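Local coordinates for protein Fe(2+) transporter FeoB (Escherichia coli, PDB 3I8S) that moves ferrous iron across the inner membrane in a GTP-driven uptake system, this chain being its cytosolic domain, which binds and slowly hydrolyses GTP, at residues A[28-33]-A[39-44]; A[6-11]-A[17-22]; A[55-60]-A[79-84]. One frame throughout, in Å; residues are numbered along the deposited sequence.

Contact 1: A[28-33]-A[39-44]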
loop_
_atom_site.group_PDB
_atom_site.type_symbol
_atom_site.label_atom_id
_atom_site.label_comp_id
_atom_site.label_asym_id
_atom_site.label_seq_id
_atom_site.Cartn_x
_atom_site.Cartn_y
_atom_site.Cartn_z
ATOM N N GLN A 28 -20.992 12.077 -1.467
ATOM C CA GLN A 28 -20.552 10.835 -0.879
ATOM C C GLN A 28 -21.736 9.976 -0.502
ATOM O O GLN A 28 -22.827 10.478 -0.234
ATOM C CB GLN A 28 -19.636 11.004 0.360
ATOM C CG GLN A 28 -19.490 12.338 1.007
ATOM C CD GLN A 28 -18.532 12.285 2.216
ATOM O OE1 GLN A 28 -18.734 11.491 3.143
ATOM N NE2 GLN A 28 -17.498 13.105 2.204
ATOM N N ARG A 29 -21.511 8.673 -0.472
ATOM C CA ARG A 29 -22.504 7.746 0.024
ATOM C C ARG A 29 -21.907 6.798 1.050
ATOM O O ARG A 29 -20.714 6.544 1.044
ATOM C CB ARG A 29 -23.099 6.961 -1.134
ATOM C CG ARG A 29 -22.159 6.014 -1.805
ATOM C CD ARG A 29 -22.887 5.156 -2.817
ATOM N NE ARG A 29 -22.013 4.825 -3.936
ATOM C CZ ARG A 29 -22.415 4.324 -5.103
ATOM N NH1 ARG A 29 -23.698 4.076 -5.344
ATOM N NH2 ARG A 29 -21.515 4.073 -6.052
ATOM N N VAL A 30 -22.752 6.271 1.927
ATOM C CA VAL A 30 -22.295 5.302 2.892
ATOM C C VAL A 30 -23.173 4.043 2.836
ATOM O O VAL A 30 -24.417 4.106 2.714
ATOM C CB VAL A 30 -22.281 5.903 4.326
ATOM C CG1 VAL A 30 -21.756 4.905 5.320
ATOM C CG2 VAL A 30 -21.419 7.176 4.388
ATOM N N GLY A 31 -22.519 2.895 2.931
ATOM C CA GLY A 31 -23.222 1.635 3.119
ATOM C C GLY A 31 -22.301 0.804 3.974
ATOM O O GLY A 31 -21.555 1.344 4.770
ATOM N N ASN A 32 -22.418 -0.513 3.853
ATOM C CA ASN A 32 -21.519 -1.432 4.535
ATOM C C ASN A 32 -20.797 -2.280 3.512
ATOM O O ASN A 32 -21.321 -2.509 2.421
ATOM C CB ASN A 32 -22.281 -2.325 5.496
ATOM C CG ASN A 32 -22.794 -1.569 6.715
ATOM O OD1 ASN A 32 -22.944 -0.350 6.679
ATOM N ND2 ASN A 32 -23.061 -2.283 7.786
ATOM N N TRP A 33 -19.593 -2.713 3.864
ATOM C CA TRP A 33 -18.830 -3.635 3.031
ATOM C C TRP A 33 -19.638 -4.928 2.987
ATOM O O TRP A 33 -20.223 -5.312 3.986
ATOM C CB TRP A 33 -17.417 -3.869 3.593
ATOM C CG TRP A 33 -16.547 -2.724 3.365
ATOM C CD1 TRP A 33 -16.346 -1.673 4.203
ATOM C CD2 TRP A 33 -15.814 -2.443 2.189
ATOM N NE1 TRP A 33 -15.526 -0.744 3.615
ATOM C CE2 TRP A 33 -15.160 -1.207 2.381
ATOM C CE3 TRP A 33 -15.630 -3.121 0.978
ATOM C CZ2 TRP A 33 -14.357 -0.631 1.420
ATOM C CZ3 TRP A 33 -14.788 -2.560 0.038
ATOM C CH2 TRP A 33 -14.170 -1.321 0.261
ATOM N N GLU A 39 -18.542 0.002 7.874
ATOM C CA GLU A 39 -18.982 1.048 6.928
ATOM C C GLU A 39 -18.092 1.145 5.696
ATOM O O GLU A 39 -16.849 1.092 5.785
ATOM C CB GLU A 39 -19.019 2.400 7.638
ATOM C CG GLU A 39 -19.169 3.622 6.747
ATOM C CD GLU A 39 -18.600 4.872 7.394
ATOM O OE1 GLU A 39 -19.420 5.631 7.953
ATOM O OE2 GLU A 39 -17.342 5.065 7.385
ATOM N N ARG A 40 -18.745 1.321 4.535
ATOM C CA ARG A 40 -18.085 1.550 3.263
ATOM C C ARG A 40 -18.523 2.925 2.771
ATOM O O ARG A 40 -19.730 3.145 2.613
ATOM C CB ARG A 40 -18.454 0.462 2.256
ATOM C CG ARG A 40 -17.998 0.772 0.853
ATOM C CD ARG A 40 -18.131 -0.395 -0.143
ATOM N NE ARG A 40 -17.697 0.051 -1.495
ATOM C CZ ARG A 40 -17.242 -0.744 -2.465
ATOM N NH1 ARG A 40 -17.185 -2.066 -2.312
ATOM N NH2 ARG A 40 -16.876 -0.228 -3.617
ATOM N N LYS A 41 -17.583 3.854 2.676
ATOM C CA LYS A 41 -17.858 5.209 2.196
ATOM C C LYS A 41 -17.210 5.359 0.839
ATOM O O LYS A 41 -16.093 4.896 0.650
ATOM C CB LYS A 41 -17.180 6.269 3.106
ATOM C CG LYS A 41 -17.798 6.580 4.499
ATOM C CD LYS A 41 -17.508 8.113 4.836
ATOM C CE LYS A 41 -17.133 8.426 6.306
ATOM N NZ LYS A 41 -18.170 9.205 7.023
ATOM N N GLU A 42 -17.892 6.013 -0.088
ATOM C CA GLU A 42 -17.283 6.399 -1.339
ATOM C C GLU A 42 -17.889 7.689 -1.813
ATOM O O GLU A 42 -18.917 8.118 -1.295
ATOM C CB GLU A 42 -17.327 5.269 -2.364
ATOM C CG GLU A 42 -18.597 4.833 -2.864
ATOM C CD GLU A 42 -18.380 3.688 -3.881
ATOM O OE1 GLU A 42 -17.741 2.653 -3.524
ATOM O OE2 GLU A 42 -18.863 3.832 -5.010
ATOM N N GLY A 43 -17.194 8.357 -2.713
ATOM C CA GLY A 43 -17.610 9.658 -3.175
ATOM C C GLY A 43 -17.070 9.966 -4.530
ATOM O O GLY A 43 -16.357 9.157 -5.132
ATOM N N GLN A 44 -17.421 11.128 -5.035
ATOM C CA GLN A 44 -17.033 11.514 -6.378
ATOM C C GLN A 44 -16.316 12.831 -6.370
ATOM O O GLN A 44 -16.597 13.699 -5.549
ATOM C CB GLN A 44 -18.254 11.638 -7.301
ATOM C CG GLN A 44 -19.122 10.421 -7.335
ATOM C CD GLN A 44 -19.012 9.656 -8.614
ATOM O OE1 GLN A 44 -19.381 10.164 -9.683
ATOM N NE2 GLN A 44 -18.566 8.406 -8.523
HETATM O O HOH W 1 -17.492 11.462 5.480
HETATM O O HOH W 2 -15.069 2.413 3.678
#
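Trp33 and Arg40 form the tight end of this antiparallel hairpin. Because Arg40 CG stands anti to the backbone N (chi1 170°) and the chain stays extended, the arginine is laid across one indole face. Its CB lies 3.5 Å from the centroid of the Trp33 five-membered ring, a CH-pi contact, and the guanidinium follows as an off-centre cation-pi partner, CZ 4.5 Å from the six-membered ring centroid. A long arginine suits this place, offering methylenes to the indole and a charge to Glu42: Arg40 NH2 binds Glu42 OE1 at 3.0 Å. Glu42 OE2, approached from above the carboxylate plane, takes Arg29 NH2 at 2.9 Å, so the two oxygens of one acid serve arginines of both strands and probably offset their like charges. Four backbone hydrogen bonds pair Arg29 with Glu42 and Gly31 with Arg40.

The looser, solvent side lies at exposed Val30, whose CG2 rests on Lys41 CG at 3.7 Å, and at Gln28 OE1 and Lys41 NZ, bridged by a water; Gln28 NE2 bonds to Asn21.

Phe20 of helix 16-24 covers part of this face, at Gln28 and Lys41. Strand 28-32 is outermost in the sheet, strand 39-46 pairs onward with strand 51-56, and Trp33 touches Val55 and Leu57.

Contact 2: A[6-11]-A[17-22]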
loop_
_atom_site.group_PDB
_atom_site.type_symbol
_atom_site.label_atom_id
_atom_site.label_comp_id
_atom_site.label_asym_id
_atom_site.label_seq_id
_atom_site.Cartn_x
_atom_site.Cartn_y
_atom_site.Cartn_z
ATOM N N ILE A 6 -10.422 5.070 -7.734
ATOM C CA ILE A 6 -9.285 5.247 -6.835
ATOM C C ILE A 6 -9.603 4.746 -5.416
ATOM O O ILE A 6 -10.641 5.112 -4.819
ATOM C CB ILE A 6 -8.846 6.710 -6.786
ATOM C CG1 ILE A 6 -8.576 7.245 -8.177
ATOM C CG2 ILE A 6 -7.630 6.824 -5.834
ATOM C CD1 ILE A 6 -8.076 8.625 -8.193
ATOM N N GLY A 7 -8.709 3.886 -4.882
ATOM C CA GLY A 7 -8.786 3.418 -3.503
ATOM C C GLY A 7 -7.994 4.376 -2.619
ATOM O O GLY A 7 -6.811 4.663 -2.937
ATOM N N LEU A 8 -8.604 4.849 -1.541
ATOM C CA LEU A 8 -7.894 5.669 -0.547
ATOM C C LEU A 8 -7.511 4.835 0.684
ATOM O O LEU A 8 -8.333 4.190 1.347
ATOM C CB LEU A 8 -8.732 6.872 -0.206
ATOM C CG LEU A 8 -8.092 7.943 0.644
ATOM C CD1 LEU A 8 -6.996 8.691 -0.176
ATOM C CD2 LEU A 8 -9.209 8.834 1.247
ATOM N N ILE A 9 -6.211 4.761 0.943
ATOM C CA ILE A 9 -5.725 3.808 1.920
ATOM C C ILE A 9 -4.602 4.437 2.732
ATOM O O ILE A 9 -3.756 5.164 2.182
ATOM C CB ILE A 9 -5.182 2.513 1.268
ATOM C CG1 ILE A 9 -5.017 1.438 2.394
ATOM C CG2 ILE A 9 -3.975 2.853 0.370
ATOM C CD1 ILE A 9 -4.825 -0.010 1.948
ATOM N N GLY A 10 -4.628 4.147 4.021
ATOM C CA GLY A 10 -3.606 4.591 4.918
ATOM C C GLY A 10 -3.778 4.003 6.284
ATOM O O GLY A 10 -4.728 3.283 6.551
ATOM N N ASN A 11 -2.886 4.382 7.185
ATOM C CA ASN A 11 -2.953 3.943 8.546
ATOM C C ASN A 11 -4.115 4.671 9.269
ATOM O O ASN A 11 -4.615 5.681 8.794
ATOM C CB ASN A 11 -1.648 4.256 9.291
ATOM C CG ASN A 11 -0.476 3.281 8.919
ATOM O OD1 ASN A 11 -0.258 2.888 7.763
ATOM N ND2 ASN A 11 0.246 2.920 9.906
ATOM N N THR A 17 -9.303 10.385 6.402
ATOM C CA THR A 17 -10.671 10.816 6.471
ATOM C C THR A 17 -10.860 12.278 6.075
ATOM O O THR A 17 -11.817 12.606 5.372
ATOM C CB THR A 17 -11.261 10.583 7.849
ATOM O OG1 THR A 17 -11.217 9.177 8.079
ATOM C CG2 THR A 17 -12.663 11.091 7.936
ATOM N N THR A 18 -9.978 13.152 6.555
ATOM C CA THR A 18 -10.119 14.566 6.207
ATOM C C THR A 18 -9.865 14.775 4.708
ATOM O O THR A 18 -10.598 15.579 4.088
ATOM C CB THR A 18 -9.214 15.467 7.025
ATOM O OG1 THR A 18 -7.860 15.050 6.830
ATOM C CG2 THR A 18 -9.609 15.401 8.528
ATOM N N LEU A 19 -8.894 14.061 4.142
ATOM C CA LEU A 19 -8.614 14.128 2.691
ATOM C C LEU A 19 -9.843 13.666 1.894
ATOM O O LEU A 19 -10.235 14.282 0.905
ATOM C CB LEU A 19 -7.359 13.348 2.274
ATOM C CG LEU A 19 -6.993 13.431 0.780
ATOM C CD1 LEU A 19 -6.961 14.945 0.280
ATOM C CD2 LEU A 19 -5.666 12.692 0.499
ATOM N N PHE A 20 -10.421 12.562 2.324
ATOM C CA PHE A 20 -11.627 12.027 1.689
ATOM C C PHE A 20 -12.707 13.099 1.653
ATOM O O PHE A 20 -13.281 13.368 0.598
ATOM C CB PHE A 20 -12.154 10.802 2.455
ATOM C CG PHE A 20 -13.367 10.213 1.833
ATOM C CD1 PHE A 20 -13.246 9.413 0.688
ATOM C CD2 PHE A 20 -14.616 10.502 2.306
ATOM C CE1 PHE A 20 -14.363 8.888 0.072
ATOM C CE2 PHE A 20 -15.764 9.962 1.681
ATOM C CZ PHE A 20 -15.614 9.152 0.548
ATOM N N ASN A 21 -12.969 13.702 2.807
ATOM C CA ASN A 21 -13.998 14.721 2.930
ATOM C C ASN A 21 -13.695 15.971 2.095
ATOM O O ASN A 21 -14.589 16.550 1.483
ATOM C CB ASN A 21 -14.199 15.068 4.403
ATOM C CG ASN A 21 -14.923 13.989 5.142
ATOM O OD1 ASN A 21 -15.670 13.217 4.538
ATOM N ND2 ASN A 21 -14.742 13.938 6.473
ATOM N N GLN A 22 -12.426 16.351 2.044
ATOM C CA GLN A 22 -11.996 17.505 1.262
ATOM C C GLN A 22 -12.197 17.275 -0.229
ATOM O O GLN A 22 -12.622 18.173 -0.947
ATOM C CB GLN A 22 -10.525 17.786 1.530
ATOM C CG GLN A 22 -10.314 18.449 2.857
ATOM C CD GLN A 22 -8.868 18.614 3.232
ATOM O OE1 GLN A 22 -7.968 18.021 2.636
ATOM N NE2 GLN A 22 -8.636 19.397 4.275
#
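Of residues 6-11, Leu8 alone touches residues 17-22, meeting Leu19 and Phe20, and its two methyl groups divide the work. The contact across the segments is wholly apolar and has no hydrogen bonds. Leu8 CD2 packs against the base of the phenylalanine side chain, 3.7 Å from Phe20 CB, and also lies at the edge of the ring, 4.1 Å from Phe20 CD1. The aromatic face is therefore not what the leucine touches. Phe20 CG is anti to the backbone N (chi1 -179°), which carries the ring past Leu8 to Leu54 and Asp56 of strand 51-56. The other methyl, Leu8 CD1, makes a looser contact with Leu19 CD2 at 4.3 Å. A leucine suits this place because its two methyls can touch two successive helix residues at once, and all three residues are buried. Leu19 continues the apolar layer toward Ile156 and Leu159 of helix 154-164, while Leu8 also touches Ile90 and Val92 of strand 88-94.

Polar bonds serve each element separately. Asn21 N binds Thr17 O at 3.0 Å and Gln22 N binds Thr18 O at 2.8 Å, the i to i+4 pattern of an alpha helix. Nearer its start, Thr18 OG1 bonds to Gly15 O, and Asn11 O is bonded to Ser14 OG in the connecting loop.

Strand, glycine-rich loop and helix in this order make the P-loop (Walker A) unit of GTPases. Here the residues from Gly10 to Thr17 bind GTP, and the contact of Leu8 joins the strand that enters that loop to the helix that leaves it.

Contact 3: A[55-60]-A[79-84]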
loop_
_atom_site.group_PDB
_atom_site.type_symbol
_atom_site.label_atom_id
_atom_site.label_comp_id
_atom_site.label_asym_id
_atom_site.label_seq_id
_atom_site.Cartn_x
_atom_site.Cartn_y
_atom_site.Cartn_z
ATOM N N VAL A 55 -13.009 5.465 -3.232
ATOM C CA VAL A 55 -13.451 4.480 -2.262
ATOM C C VAL A 55 -12.551 4.563 -1.039
ATOM O O VAL A 55 -11.313 4.372 -1.125
ATOM C CB VAL A 55 -13.409 3.038 -2.874
ATOM C CG1 VAL A 55 -13.871 2.027 -1.819
ATOM C CG2 VAL A 55 -14.252 2.966 -4.142
ATOM N N ASP A 56 -13.139 4.898 0.084
ATOM C CA ASP A 56 -12.373 5.096 1.315
ATOM C C ASP A 56 -12.148 3.743 1.969
ATOM O O ASP A 56 -13.110 3.126 2.435
ATOM C CB ASP A 56 -13.149 5.994 2.269
ATOM C CG ASP A 56 -12.381 6.274 3.578
ATOM O OD1 ASP A 56 -11.144 6.337 3.587
ATOM O OD2 ASP A 56 -13.071 6.477 4.567
ATOM N N LEU A 57 -10.925 3.295 2.077
ATOM C CA LEU A 57 -10.704 1.967 2.676
ATOM C C LEU A 57 -10.453 2.087 4.200
ATOM O O LEU A 57 -9.924 3.099 4.664
ATOM C CB LEU A 57 -9.550 1.278 1.975
ATOM C CG LEU A 57 -9.632 1.104 0.467
ATOM C CD1 LEU A 57 -8.435 0.338 -0.030
ATOM C CD2 LEU A 57 -10.977 0.442 0.098
ATOM N N PRO A 58 -10.842 1.060 4.983
ATOM C CA PRO A 58 -10.636 1.173 6.433
ATOM C C PRO A 58 -9.159 1.355 6.738
ATOM O O PRO A 58 -8.321 0.859 6.003
ATOM C CB PRO A 58 -11.155 -0.157 6.979
ATOM C CG PRO A 58 -12.043 -0.673 5.946
ATOM C CD PRO A 58 -11.476 -0.216 4.630
ATOM N N GLY A 59 -8.852 2.130 7.764
ATOM C CA GLY A 59 -7.460 2.375 8.143
ATOM C C GLY A 59 -6.803 1.079 8.544
ATOM O O GLY A 59 -7.416 0.245 9.201
ATOM N N THR A 60 -5.529 0.922 8.165
ATOM C CA THR A 60 -4.790 -0.286 8.430
ATOM C C THR A 60 -3.260 -0.034 8.437
ATOM O O THR A 60 -2.788 0.836 7.724
ATOM C CB THR A 60 -5.149 -1.435 7.415
ATOM O OG1 THR A 60 -4.624 -2.667 7.904
ATOM C CG2 THR A 60 -4.630 -1.170 5.984
ATOM N N HIS A 79 -8.595 -7.257 0.543
ATOM C CA HIS A 79 -9.492 -7.880 -0.391
ATOM C C HIS A 79 -9.841 -6.879 -1.512
ATOM O O HIS A 79 -9.839 -7.222 -2.679
ATOM C CB HIS A 79 -10.741 -8.313 0.359
ATOM C CG HIS A 79 -11.831 -8.811 -0.524
ATOM N ND1 HIS A 79 -12.808 -7.987 -1.028
ATOM C CD2 HIS A 79 -12.054 -10.026 -1.055
ATOM C CE1 HIS A 79 -13.624 -8.688 -1.782
ATOM N NE2 HIS A 79 -13.193 -9.931 -1.813
ATOM N N TYR A 80 -10.116 -5.636 -1.160
ATOM C CA TYR A 80 -10.395 -4.627 -2.201
ATOM C C TYR A 80 -9.213 -4.429 -3.138
ATOM O O TYR A 80 -9.327 -4.434 -4.358
ATOM C CB TYR A 80 -10.724 -3.292 -1.569
ATOM C CG TYR A 80 -11.143 -2.273 -2.595
ATOM C CD1 TYR A 80 -12.438 -2.278 -3.107
ATOM C CD2 TYR A 80 -10.235 -1.338 -3.065
ATOM C CE1 TYR A 80 -12.815 -1.343 -4.089
ATOM C CE2 TYR A 80 -10.588 -0.400 -4.026
ATOM C CZ TYR A 80 -11.895 -0.392 -4.504
ATOM O OH TYR A 80 -12.230 0.511 -5.521
ATOM N N ILE A 81 -8.050 -4.322 -2.545
ATOM C CA ILE A 81 -6.842 -4.011 -3.309
ATOM C C ILE A 81 -6.574 -5.167 -4.307
ATOM O O ILE A 81 -6.260 -4.925 -5.478
ATOM C CB ILE A 81 -5.666 -3.632 -2.314
ATOM C CG1 ILE A 81 -6.057 -2.457 -1.351
ATOM C CG2 ILE A 81 -4.350 -3.335 -3.035
ATOM C CD1 ILE A 81 -5.931 -1.040 -1.888
ATOM N N LEU A 82 -6.787 -6.432 -3.888
ATOM C CA LEU A 82 -6.593 -7.609 -4.756
ATOM C C LEU A 82 -7.726 -7.836 -5.762
ATOM O O LEU A 82 -7.609 -8.635 -6.668
ATOM C CB LEU A 82 -6.447 -8.884 -3.926
ATOM C CG LEU A 82 -5.204 -9.096 -3.067
ATOM C CD1 LEU A 82 -5.013 -8.019 -2.051
ATOM C CD2 LEU A 82 -5.300 -10.456 -2.394
ATOM N N SER A 83 -8.842 -7.139 -5.583
ATOM C CA SER A 83 -10.019 -7.334 -6.414
ATOM C C SER A 83 -9.815 -6.779 -7.809
ATOM O O SER A 83 -10.461 -7.240 -8.754
ATOM C CB SER A 83 -11.248 -6.629 -5.802
ATOM O OG SER A 83 -11.175 -5.237 -6.021
ATOM N N GLY A 84 -8.930 -5.806 -7.912
ATOM C CA GLY A 84 -8.634 -5.194 -9.211
ATOM C C GLY A 84 -9.648 -4.154 -9.689
ATOM O O GLY A 84 -9.657 -3.743 -10.859
#
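Leu57 and Tyr80 mark the closest backbone approach, with their CA atoms 8.2 Å apart, where strand 51-56 gives way to a loop and the last turns of helix 72-83 pass alongside; no hydrogen bond crosses between the two segments, and the contact is made by side chains. The phenol ring of Tyr80 is the central surface. Its CG lies anti to the backbone N (chi1 -175°), which sends the ring toward residues 55-57, where Leu57 and Val55 meet one face. Leu57 CD2 comes in over that face as a CH-pi contact, 4.1 Å from the ring centroid and 28° off the normal, the two side chains crossing at about a right angle. Val55 covers the outer part of the ring: its CG1 lies over the face, and its CG2 reaches the hydroxyl, 3.5 Å from Tyr80 OH. A beta-branched valine fits well here, since its two methyls can split the work between face and hydroxyl.

Asp56, Leu57, Pro58 and Gly59 form the DxxG sequence of the G3 motif, which in related GTPases lies beside the nucleotide phosphates and is predicted to bind GTP here. Leu57 works in two directions: its backbone O accepts a hydrogen bond from Lys16 NZ of the P-loop, whereas its side chain is buried against the helix.

The second branch, Leu57 CD1, meets Ile81 CD1 at 3.4 Å, although Ile81 has two conformers and this closeness is doubtful. Ile81 also touches Ile9 of strand 4-10. At the helix end, Tyr80 O accepts from both Ser83 N, at 3.0 Å, and Ser83 OG, at 2.6 Å, the hydroxyl arriving in the carbonyl plane on a lone pair. Gly84 then leaves the helix with a phi of 80°, a positive value that glycine adopts readily.

Overall arrangement
Along the chain the contacts follow one another: contact 2 closes before contact 1 opens, and contact 1 before contact 3. Their centres lie 11 to 12 Å apart, and all three reach the same mixed sheet of the G domain, in which strand 51-56 runs between strands 39-46 and 4-10. Backbone pairs join them: Lys41 O to Asp56 N, Leu8 N to Val55 O and Leu8 O to Leu57 N. Helix 16-24 of contact 2 is followed directly by strand 28-32 of contact 1, and Trp33 also packs on Tyr80 of contact 3. The P-loop, the predicted GTP-binding segment ending at Glu39 and the DxxG sequence are thus borne by neighbouring elements of one sheet around the GTP site.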